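PDB 5CER: Bd0816 from Bdellovibrio bacteriovorus HD100, which probably acts as a serine-type D-Ala-D-Ala carboxypeptidase of the peptidase S13 family, removing the terminal D-alanine from peptidoglycan peptides. Local coordinates for residues A[42-47]-A[282-287]; A[155-160]-A[166-171]; A[122-127]-A[222-227]. The protein carries 2 engineered substitutions. All coordinates share one frame; numbering follows the deposited sequence.

Contact 1: residues A[42-47]-A[282-287]; sequences WAIEKL and KSLEAK
Ser283 and Leu284, the two residues that meet Ile44, also turn their carbonyl oxygens to one backbone amide: Lys287 N lies 3.1 Å from Leu284 O and makes a second, weak bond to Ser283 O at 3.5 Å. Both bonds tie Lys287 back to the last turn of helix 270-286. Between the two helices the contact itself is apolar and small, with no hydrogen bond across it. Ile44 supplies both of its branches. Its CD1 methyl reaches Leu284 CD2 at 3.9 Å, and the two side chains cross at about a right angle, methyl against methyl. With CG1 set beside the backbone N (chi1 -72°), the shorter branch, CG2, stands opposite that N and comes within 3.9 Å of Ser283 OG, a van der Waals touch at the more open margin. Helix 35-47 belongs to the helical part of the penicillin-binding transpeptidase fold shared with beta-lactamases, and probably corresponds to the helix that bears the SxxK motif in relatives. Helix 270-286 lies against its Ile44 side, while Leu207 of helix 203-213 also packs on Ile44. Trp42, on another side of the same helix, stacks on Phe235 and meets Phe232 edge-to-face. Val49 and Val294, both in loops, extend the apolar surroundings of Leu284.

Contact 2: residues A[155-160]-A[166-171]; sequences SKLRER and VFMLEK
The guanidinium of Arg158 has Glu170 CA over one face, above its centre and 3.5 Å from the plane, while Met168 O sits at its edge and in plane with it. This contact joins helix 151-163 to the loop that leads on to strand 175-181, an outer strand of the mixed sheet. Most of this sheet, with the helices beside it, falls between helix 35-47 and the probable SxN motif, consistent with the insertion that S13 enzymes carry in their transpeptidase domain. After the helix the chain turns and runs back antiparallel beside it, Arg158 and Met168 coming closest with CA atoms 6.3 Å apart. Arg158 spans the gap as an extended chain, CG lying opposite the backbone N (chi1 -178°), and its NE gives a fairly straight hydrogen bond to Met168 O, 3.1 Å long with an N-H...O angle of 162°. The donor stands well above the carbonyl plane, 53° out of it, so the bond does not use a lone-pair direction. Leu169 O touches Arg158 CD at 3.4 Å and accepts a hydrogen bond from Tyr154 OH, while Leu169 N bonds to Ser89 OG. The Glu170 carboxylate lies nearly parallel to the guanidinium but makes no salt bridge, with Arg158 NH2 and Glu170 OE1 4.9 Å apart; attraction between them is probably modest. Beneath this polar margin Met168 is buried, sliding past the aliphatic part of Arg158 in the opposite direction, with SD 4.0 Å from Arg158 CA. A bend at the thioether carries its terminal methyl inward, where Met168 CE meets Leu157 CD2 at 3.9 Å.

Contact 3: residues A[122-127]-A[222-227]; sequences GVTPRY and LYWNLG
Trp224 pushes the six-membered part of its indole into the loop 122-127, where it overlaps Thr124, Pro125 and Arg126 in turn. None of the three meets it squarely on a face or an edge; all approach obliquely. Pro125 contributes its backbone, Pro125 O lying 3.5 Å from Trp224 CH2, while its CB is directed away. The methyl of Thr124 reaches the same corner, CG2 standing 3.8 Å from Trp224 CH2. Further along the indole, the aliphatic part of Arg126 crosses at about a right angle and brings its CD to 3.5 Å from Trp224 CZ2. Arg126 leaves the main chain with CG opposite the backbone N (chi1 -178°) and then bends twice, leaving the guanidinium plane tilted 40° from the indole and Trp224 NE1 near its edge. The side chain is poorly ordered, and its ion pair with Glu257 is long and weak. Trp224 rides on helix 216-225, which begins at Asn216 in a Ser-Asn-Asn sequence, probably the SxN motif of the transpeptidase fold. Loop 122-127, which joins strand 98-104 to helix 130-145, thus packs along a helix that starts at the presumed active site. Polar bonds join the same two elements. The Thr124 hydroxyl, placed beside its own backbone N, hydrogen-bonds to Asp220 OD2 and weakly to Asn216 O, and Gly122 O accepts a bond from Asn216 ND2. At its other end the helix closes in a Schellman motif: Gly227, with phi 119°, leaves helical geometry, and its N bonds to Trp224 O at 3.0 Å.

Overall arrangement
Contacts 1 and 3 adjoin, with centres 21 Å apart, and meet through helix 35-47 and the end of helix 216-225: Lys46 NZ probably hydrogen-bonds to Leu226 O at 3.0 Å, and Trp42 CZ3 packs on Tyr223 CD1 at 3.8 Å. The first helix probably corresponds to the one bearing the SxxK motif in relatives, and the second begins at a probable SxN motif, so both contacts involve the C-terminal ends of helices that begin near the presumed active site. Contact 2, in the helix and loop leading into strand 175-181 of the mixed sheet, stands apart, its nearest atoms about 19 Å from contact 1 and about 16 Å from contact 3.

Contact 1: residues A[42-47]-A[282-287]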
loop_
_atom_site.group_PDB
_atom_site.type_symbol
_atom_site.label_atom_id
_atom_site.label_comp_id
_atom_site.label_asym_id
_atom_site.label_seq_id
_atom_site.Cartn_x
_atom_site.Cartn_y
_atom_site.Cartn_z
ATOM N N TRP A 42 -16.463 6.866 3.895
ATOM C CA TRP A 42 -17.711 6.221 4.264
ATOM C C TRP A 42 -17.585 5.664 5.711
ATOM O O TRP A 42 -18.451 5.889 6.545
ATOM C CB TRP A 42 -18.063 5.100 3.266
ATOM C CG TRP A 42 -19.380 4.429 3.506
ATOM C CD1 TRP A 42 -20.441 4.924 4.160
ATOM C CD2 TRP A 42 -19.766 3.117 3.055
ATOM N NE1 TRP A 42 -21.467 4.028 4.167
ATOM C CE2 TRP A 42 -21.082 2.903 3.491
ATOM C CE3 TRP A 42 -19.119 2.108 2.332
ATOM C CZ2 TRP A 42 -21.777 1.726 3.225
ATOM C CZ3 TRP A 42 -19.801 0.933 2.076
ATOM C CH2 TRP A 42 -21.132 0.765 2.507
ATOM N N ALA A 43 -16.493 4.954 5.984
ATOM C CA ALA A 43 -16.267 4.424 7.340
ATOM C C ALA A 43 -16.280 5.548 8.388
ATOM O O ALA A 43 -16.930 5.426 9.419
ATOM C CB ALA A 43 -14.949 3.613 7.407
ATOM N N ILE A 44 -15.565 6.617 8.110
ATOM C CA ILE A 44 -15.509 7.741 9.042
ATOM C C ILE A 44 -16.870 8.380 9.237
ATOM O O ILE A 44 -17.277 8.638 10.377
ATOM C CB ILE A 44 -14.474 8.799 8.618
ATOM C CG1 ILE A 44 -13.084 8.232 8.868
ATOM C CG2 ILE A 44 -14.672 10.089 9.382
ATOM C CD1 ILE A 44 -11.979 9.006 8.221
ATOM N N GLU A 45 -17.599 8.566 8.154
ATOM C CA GLU A 45 -18.933 9.131 8.266
ATOM C C GLU A 45 -19.900 8.260 9.081
ATOM O O GLU A 45 -20.641 8.784 9.901
ATOM C CB GLU A 45 -19.515 9.384 6.900
ATOM C CG GLU A 45 -20.794 10.187 6.947
ATOM C CD GLU A 45 -21.315 10.473 5.562
ATOM O OE1 GLU A 45 -20.662 11.281 4.841
ATOM O OE2 GLU A 45 -22.349 9.878 5.182
ATOM N N LYS A 46 -19.900 6.960 8.859
ATOM C CA LYS A 46 -20.833 6.120 9.535
ATOM C C LYS A 46 -20.431 5.759 10.950
ATOM O O LYS A 46 -21.294 5.713 11.832
ATOM C CB LYS A 46 -21.097 4.828 8.756
ATOM C CG LYS A 46 -22.366 4.144 9.226
ATOM C CD LYS A 46 -22.822 3.036 8.316
ATOM C CE LYS A 46 -23.859 3.530 7.310
ATOM N NZ LYS A 46 -24.149 2.474 6.309
ATOM N N LEU A 47 -19.159 5.474 11.155
ATOM C CA LEU A 47 -18.658 5.012 12.464
ATOM C C LEU A 47 -18.085 6.107 13.379
ATOM O O LEU A 47 -18.185 5.992 14.584
ATOM C CB LEU A 47 -17.582 3.929 12.295
ATOM C CG LEU A 47 -18.036 2.700 11.501
ATOM C CD1 LEU A 47 -16.885 1.739 11.306
ATOM C CD2 LEU A 47 -19.201 2.005 12.200
ATOM N N LYS A 282 -12.714 17.860 5.234
ATOM C CA LYS A 282 -13.609 18.662 6.095
ATOM C C LYS A 282 -14.024 17.896 7.305
ATOM O O LYS A 282 -14.074 18.410 8.417
ATOM C CB LYS A 282 -14.910 19.100 5.335
ATOM C CG LYS A 282 -15.108 20.590 5.054
ATOM C CD LYS A 282 -13.776 21.304 4.778
ATOM C CE LYS A 282 -13.930 22.758 4.385
ATOM N NZ LYS A 282 -12.661 23.508 4.683
ATOM N N SER A 283 -14.340 16.641 7.080
ATOM C CA SER A 283 -14.745 15.754 8.157
ATOM C C SER A 283 -13.661 15.670 9.245
ATOM O O SER A 283 -13.907 15.868 10.432
ATOM C CB SER A 283 -15.074 14.384 7.575
ATOM O OG SER A 283 -15.932 13.700 8.437
ATOM N N LEU A 284 -12.448 15.381 8.791
ATOM C CA LEU A 284 -11.298 15.209 9.670
ATOM C C LEU A 284 -10.972 16.515 10.366
ATOM O O LEU A 284 -10.721 16.489 11.569
ATOM C CB LEU A 284 -10.070 14.687 8.908
ATOM C CG LEU A 284 -10.203 13.269 8.362
ATOM C CD1 LEU A 284 -9.152 12.994 7.296
ATOM C CD2 LEU A 284 -10.108 12.217 9.457
ATOM N N GLU A 285 -11.024 17.648 9.654
ATOM C CA GLU A 285 -10.759 18.957 10.300
ATOM C C GLU A 285 -11.769 19.310 11.382
ATOM O O GLU A 285 -11.388 19.824 12.422
ATOM C CB GLU A 285 -10.613 20.085 9.291
ATOM C CG GLU A 285 -9.259 20.001 8.575
ATOM C CD GLU A 285 -8.999 21.092 7.545
ATOM O OE1 GLU A 285 -9.954 21.831 7.177
ATOM O OE2 GLU A 285 -7.823 21.196 7.095
ATOM N N ALA A 286 -13.023 18.950 11.163
ATOM C CA ALA A 286 -14.060 19.146 12.162
ATOM C C ALA A 286 -13.809 18.417 13.475
ATOM O O ALA A 286 -14.363 18.791 14.478
ATOM C CB ALA A 286 -15.414 18.731 11.610
ATOM N N LYS A 287 -13.026 17.340 13.452
ATOM C CA LYS A 287 -12.651 16.629 14.647
ATOM C C LYS A 287 -11.219 16.876 15.062
ATOM O O LYS A 287 -10.679 16.096 15.829
ATOM C CB LYS A 287 -12.853 15.116 14.424
ATOM C CG LYS A 287 -14.275 14.682 14.150
ATOM C CD LYS A 287 -15.138 15.118 15.337
ATOM C CE LYS A 287 -16.421 14.323 15.475
ATOM N NZ LYS A 287 -17.558 15.275 15.469
#

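Contact 2: residues A[155-160]-A[166-171]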
loop_
_atom_site.group_PDB
_atom_site.type_symbol
_atom_site.label_atom_id
_atom_site.label_comp_id
_atom_site.label_asym_id
_atom_site.label_seq_id
_atom_site.Cartn_x
_atom_site.Cartn_y
_atom_site.Cartn_z
ATOM N N SER A 155 8.473 -11.010 18.390
ATOM C CA SER A 155 9.506 -10.091 18.864
ATOM C C SER A 155 9.590 -8.773 18.034
ATOM O O SER A 155 9.802 -7.693 18.603
ATOM C CB SER A 155 10.856 -10.816 18.875
ATOM O OG SER A 155 11.778 -10.086 19.641
ATOM N N LYS A 156 9.437 -8.888 16.716
ATOM C CA LYS A 156 9.326 -7.714 15.861
ATOM C C LYS A 156 8.104 -6.872 16.238
ATOM O O LYS A 156 8.213 -5.642 16.410
ATOM C CB LYS A 156 9.229 -8.084 14.387
ATOM C CG LYS A 156 10.541 -8.496 13.744
ATOM C CD LYS A 156 10.435 -8.523 12.209
ATOM C CE LYS A 156 11.435 -9.495 11.571
ATOM N NZ LYS A 156 10.954 -10.927 11.646
ATOM N N LEU A 157 6.964 -7.528 16.428
ATOM C CA LEU A 157 5.763 -6.817 16.839
ATOM C C LEU A 157 5.986 -6.088 18.158
ATOM O O LEU A 157 5.654 -4.918 18.284
ATOM C CB LEU A 157 4.547 -7.757 16.934
ATOM C CG LEU A 157 3.264 -7.077 17.446
ATOM C CD1 LEU A 157 2.828 -6.008 16.457
ATOM C CD2 LEU A 157 2.155 -8.100 17.704
ATOM N N ARG A 158 6.534 -6.789 19.136
ATOM C CA ARG A 158 6.784 -6.210 20.451
ATOM C C ARG A 158 7.756 -5.004 20.425
ATOM O O ARG A 158 7.558 -4.077 21.194
ATOM C CB ARG A 158 7.291 -7.297 21.394
ATOM C CG ARG A 158 7.557 -6.837 22.821
ATOM C CD ARG A 158 7.703 -8.039 23.745
ATOM N NE ARG A 158 8.210 -7.685 25.084
ATOM C CZ ARG A 158 9.492 -7.692 25.445
ATOM N NH1 ARG A 158 10.464 -7.983 24.580
ATOM N NH2 ARG A 158 9.808 -7.343 26.671
ATOM N N GLU A 159 8.772 -5.058 19.559
ATOM C CA GLU A 159 9.752 -3.967 19.315
ATOM C C GLU A 159 8.984 -2.683 18.878
ATOM O O GLU A 159 9.120 -1.609 19.467
ATOM C CB GLU A 159 10.935 -4.490 18.318
ATOM C CG GLU A 159 11.993 -5.520 18.947
ATOM C CD GLU A 159 13.414 -4.963 19.319
ATOM O OE1 GLU A 159 13.676 -3.749 19.283
ATOM O OE2 GLU A 159 14.319 -5.760 19.670
ATOM N N ARG A 160 8.068 -2.855 17.934
ATOM C CA ARG A 160 7.122 -1.797 17.524
ATOM C C ARG A 160 6.170 -1.311 18.627
ATOM O O ARG A 160 6.016 -0.113 18.842
ATOM C CB ARG A 160 6.279 -2.272 16.335
ATOM C CG ARG A 160 6.971 -2.155 15.000
ATOM C CD ARG A 160 6.326 -3.035 13.942
ATOM N NE ARG A 160 5.125 -2.368 13.434
ATOM C CZ ARG A 160 4.011 -2.963 13.003
ATOM N NH1 ARG A 160 3.888 -4.297 12.963
ATOM N NH2 ARG A 160 3.003 -2.193 12.595
ATOM N N VAL A 166 3.402 0.723 24.182
ATOM C CA VAL A 166 2.436 -0.323 24.566
ATOM C C VAL A 166 3.192 -1.500 25.124
ATOM O O VAL A 166 4.151 -1.962 24.544
ATOM C CB VAL A 166 1.582 -0.820 23.385
ATOM C CG1 VAL A 166 0.661 -1.948 23.835
ATOM C CG2 VAL A 166 0.788 0.316 22.763
ATOM N N PHE A 167 2.742 -1.954 26.291
ATOM C CA PHE A 167 3.356 -3.070 26.974
ATOM C C PHE A 167 2.889 -4.406 26.395
ATOM O O PHE A 167 1.677 -4.669 26.319
ATOM C CB PHE A 167 3.051 -3.027 28.491
ATOM C CG PHE A 167 3.633 -4.194 29.236
ATOM C CD1 PHE A 167 2.924 -5.403 29.337
ATOM C CD2 PHE A 167 4.893 -4.107 29.825
ATOM C CE1 PHE A 167 3.466 -6.488 30.022
ATOM C CE2 PHE A 167 5.438 -5.192 30.505
ATOM C CZ PHE A 167 4.726 -6.379 30.611
ATOM N N MET A 168 3.844 -5.290 26.127
ATOM C CA MET A 168 3.583 -6.701 25.843
ATOM C C MET A 168 4.606 -7.541 26.581
ATOM O O MET A 168 5.737 -7.131 26.789
ATOM C CB MET A 168 3.709 -6.999 24.362
ATOM C CG MET A 168 2.719 -6.249 23.486
ATOM S SD MET A 168 3.009 -6.563 21.721
ATOM C CE MET A 168 2.551 -8.284 21.563
ATOM N N LEU A 169 4.189 -8.734 27.008
ATOM C CA LEU A 169 5.108 -9.661 27.684
ATOM C C LEU A 169 6.163 -10.153 26.702
ATOM O O LEU A 169 5.906 -10.246 25.527
ATOM C CB LEU A 169 4.328 -10.834 28.269
ATOM C CG LEU A 169 3.369 -10.478 29.404
ATOM C CD1 LEU A 169 2.384 -11.606 29.641
ATOM C CD2 LEU A 169 4.145 -10.156 30.687
ATOM N N GLU A 170 7.353 -10.439 27.202
ATOM C CA GLU A 170 8.395 -11.038 26.361
ATOM C C GLU A 170 7.983 -12.367 25.715
ATOM O O GLU A 170 8.217 -12.576 24.529
ATOM C CB GLU A 170 9.686 -11.286 27.134
ATOM C CG GLU A 170 10.899 -11.269 26.215
ATOM C CD GLU A 170 12.207 -11.490 26.942
ATOM O OE1 GLU A 170 12.265 -11.267 28.185
ATOM O OE2 GLU A 170 13.191 -11.887 26.260
ATOM N N LYS A 171 7.344 -13.234 26.490
ATOM C CA LYS A 171 7.277 -14.660 26.123
ATOM C C LYS A 171 5.975 -15.350 26.583
ATOM O O LYS A 171 6.000 -16.335 27.309
ATOM C CB LYS A 171 8.602 -15.335 26.569
ATOM C CG LYS A 171 8.757 -16.884 26.394
ATOM C CD LYS A 171 9.382 -17.285 25.047
ATOM C CE LYS A 171 9.873 -18.780 24.893
ATOM N NZ LYS A 171 9.955 -19.653 26.119
#

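Contact 3: residues A[122-127]-A[222-227]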
loop_
_atom_site.group_PDB
_atom_site.type_symbol
_atom_site.label_atom_id
_atom_site.label_comp_id
_atom_site.label_asym_id
_atom_site.label_seq_id
_atom_site.Cartn_x
_atom_site.Cartn_y
_atom_site.Cartn_z
ATOM N N GLY A 122 -4.327 -9.587 -2.394
ATOM C CA GLY A 122 -5.129 -10.705 -2.914
ATOM C C GLY A 122 -6.600 -10.353 -3.044
ATOM O O GLY A 122 -7.025 -9.294 -2.653
ATOM N N VAL A 123 -7.358 -11.286 -3.582
ATOM C CA VAL A 123 -8.797 -11.164 -3.600
ATOM C C VAL A 123 -9.230 -11.542 -2.235
ATOM O O VAL A 123 -8.874 -12.630 -1.743
ATOM C CB VAL A 123 -9.440 -12.113 -4.650
ATOM C CG1 VAL A 123 -10.953 -12.109 -4.541
ATOM C CG2 VAL A 123 -8.995 -11.731 -6.051
ATOM N N THR A 124 -9.973 -10.666 -1.598
ATOM C CA THR A 124 -10.414 -10.929 -0.237
ATOM C C THR A 124 -11.438 -12.080 -0.228
ATOM O O THR A 124 -12.408 -12.046 -0.998
ATOM C CB THR A 124 -11.014 -9.679 0.397
ATOM O OG1 THR A 124 -10.014 -8.678 0.438
ATOM C CG2 THR A 124 -11.497 -9.954 1.829
ATOM N N PRO A 125 -11.212 -13.104 0.634
ATOM C CA PRO A 125 -12.206 -14.183 0.766
ATOM C C PRO A 125 -13.576 -13.655 1.148
ATOM O O PRO A 125 -13.677 -12.797 2.003
ATOM C CB PRO A 125 -11.644 -15.063 1.869
ATOM C CG PRO A 125 -10.178 -14.837 1.792
ATOM C CD PRO A 125 -10.057 -13.365 1.493
ATOM N N ARG A 126 -14.580 -14.101 0.403
ATOM C CA ARG A 126 -15.935 -13.705 0.632
ATOM C C ARG A 126 -16.718 -14.910 1.024
ATOM O O ARG A 126 -16.871 -15.843 0.219
ATOM C CB ARG A 126 -16.531 -13.077 -0.608
ATOM C CG ARG A 126 -17.942 -12.612 -0.340
ATOM C CD ARG A 126 -18.331 -11.379 -1.148
ATOM N NE ARG A 126 -18.615 -11.703 -2.537
ATOM C CZ ARG A 126 -19.071 -10.832 -3.439
ATOM N NH1 ARG A 126 -19.329 -9.568 -3.085
ATOM N NH2 ARG A 126 -19.284 -11.226 -4.691
ATOM N N TYR A 127 -17.243 -14.892 2.245
ATOM C CA TYR A 127 -18.015 -16.013 2.765
ATOM C C TYR A 127 -19.492 -15.821 2.443
ATOM O O TYR A 127 -20.104 -14.883 2.907
ATOM C CB TYR A 127 -17.750 -16.189 4.280
ATOM C CG TYR A 127 -16.266 -16.313 4.543
ATOM C CD1 TYR A 127 -15.566 -17.497 4.186
ATOM C CD2 TYR A 127 -15.555 -15.259 5.063
ATOM C CE1 TYR A 127 -14.203 -17.603 4.384
ATOM C CE2 TYR A 127 -14.198 -15.365 5.276
ATOM C CZ TYR A 127 -13.522 -16.525 4.921
ATOM O OH TYR A 127 -12.170 -16.618 5.136
ATOM N N LEU A 222 -14.394 -3.682 5.628
ATOM C CA LEU A 222 -15.080 -2.416 5.998
ATOM C C LEU A 222 -16.331 -2.247 5.147
ATOM O O LEU A 222 -17.420 -1.994 5.690
ATOM C CB LEU A 222 -14.174 -1.191 5.843
ATOM C CG LEU A 222 -13.225 -0.993 7.020
ATOM C CD1 LEU A 222 -12.136 0.013 6.682
ATOM C CD2 LEU A 222 -13.973 -0.593 8.266
ATOM N N TYR A 223 -16.174 -2.433 3.823
ATOM C CA TYR A 223 -17.275 -2.301 2.878
ATOM C C TYR A 223 -18.462 -3.218 3.257
ATOM O O TYR A 223 -19.602 -2.749 3.362
ATOM C CB TYR A 223 -16.735 -2.578 1.468
ATOM C CG TYR A 223 -17.668 -2.395 0.287
ATOM C CD1 TYR A 223 -17.768 -1.186 -0.354
ATOM C CD2 TYR A 223 -18.383 -3.474 -0.245
ATOM C CE1 TYR A 223 -18.588 -1.032 -1.464
ATOM C CE2 TYR A 223 -19.196 -3.322 -1.364
ATOM C CZ TYR A 223 -19.302 -2.100 -1.967
ATOM O OH TYR A 223 -20.115 -1.921 -3.064
ATOM N N TRP A 224 -18.189 -4.493 3.523
ATOM C CA TRP A 224 -19.253 -5.435 3.968
ATOM C C TRP A 224 -19.816 -5.036 5.319
ATOM O O TRP A 224 -21.021 -5.017 5.474
ATOM C CB TRP A 224 -18.809 -6.927 4.002
ATOM C CG TRP A 224 -18.332 -7.401 2.695
ATOM C CD1 TRP A 224 -18.860 -7.115 1.480
ATOM C CD2 TRP A 224 -17.213 -8.205 2.451
ATOM N NE1 TRP A 224 -18.140 -7.685 0.495
ATOM C CE2 TRP A 224 -17.119 -8.378 1.062
ATOM C CE3 TRP A 224 -16.283 -8.841 3.274
ATOM C CZ2 TRP A 224 -16.118 -9.155 0.460
ATOM C CZ3 TRP A 224 -15.282 -9.619 2.676
ATOM C CH2 TRP A 224 -15.206 -9.757 1.284
ATOM N N ASN A 225 -18.940 -4.680 6.260
ATOM C CA ASN A 225 -19.349 -4.241 7.597
ATOM C C ASN A 225 -20.244 -3.041 7.564
ATOM O O ASN A 225 -21.157 -2.954 8.381
ATOM C CB ASN A 225 -18.149 -3.868 8.473
ATOM C CG ASN A 225 -17.370 -5.076 8.947
ATOM O OD1 ASN A 225 -17.758 -6.202 8.727
ATOM N ND2 ASN A 225 -16.239 -4.822 9.598
ATOM N N LEU A 226 -20.000 -2.123 6.623
ATOM C CA LEU A 226 -20.848 -0.931 6.491
ATOM C C LEU A 226 -22.188 -1.193 5.784
ATOM O O LEU A 226 -23.013 -0.261 5.682
ATOM C CB LEU A 226 -20.084 0.228 5.827
ATOM C CG LEU A 226 -18.906 0.702 6.689
ATOM C CD1 LEU A 226 -17.862 1.485 5.871
ATOM C CD2 LEU A 226 -19.353 1.512 7.900
ATOM N N GLY A 227 -22.391 -2.400 5.258
ATOM C CA GLY A 227 -23.627 -2.737 4.585
ATOM C C GLY A 227 -23.513 -3.133 3.144
ATOM O O GLY A 227 -24.516 -3.422 2.503
#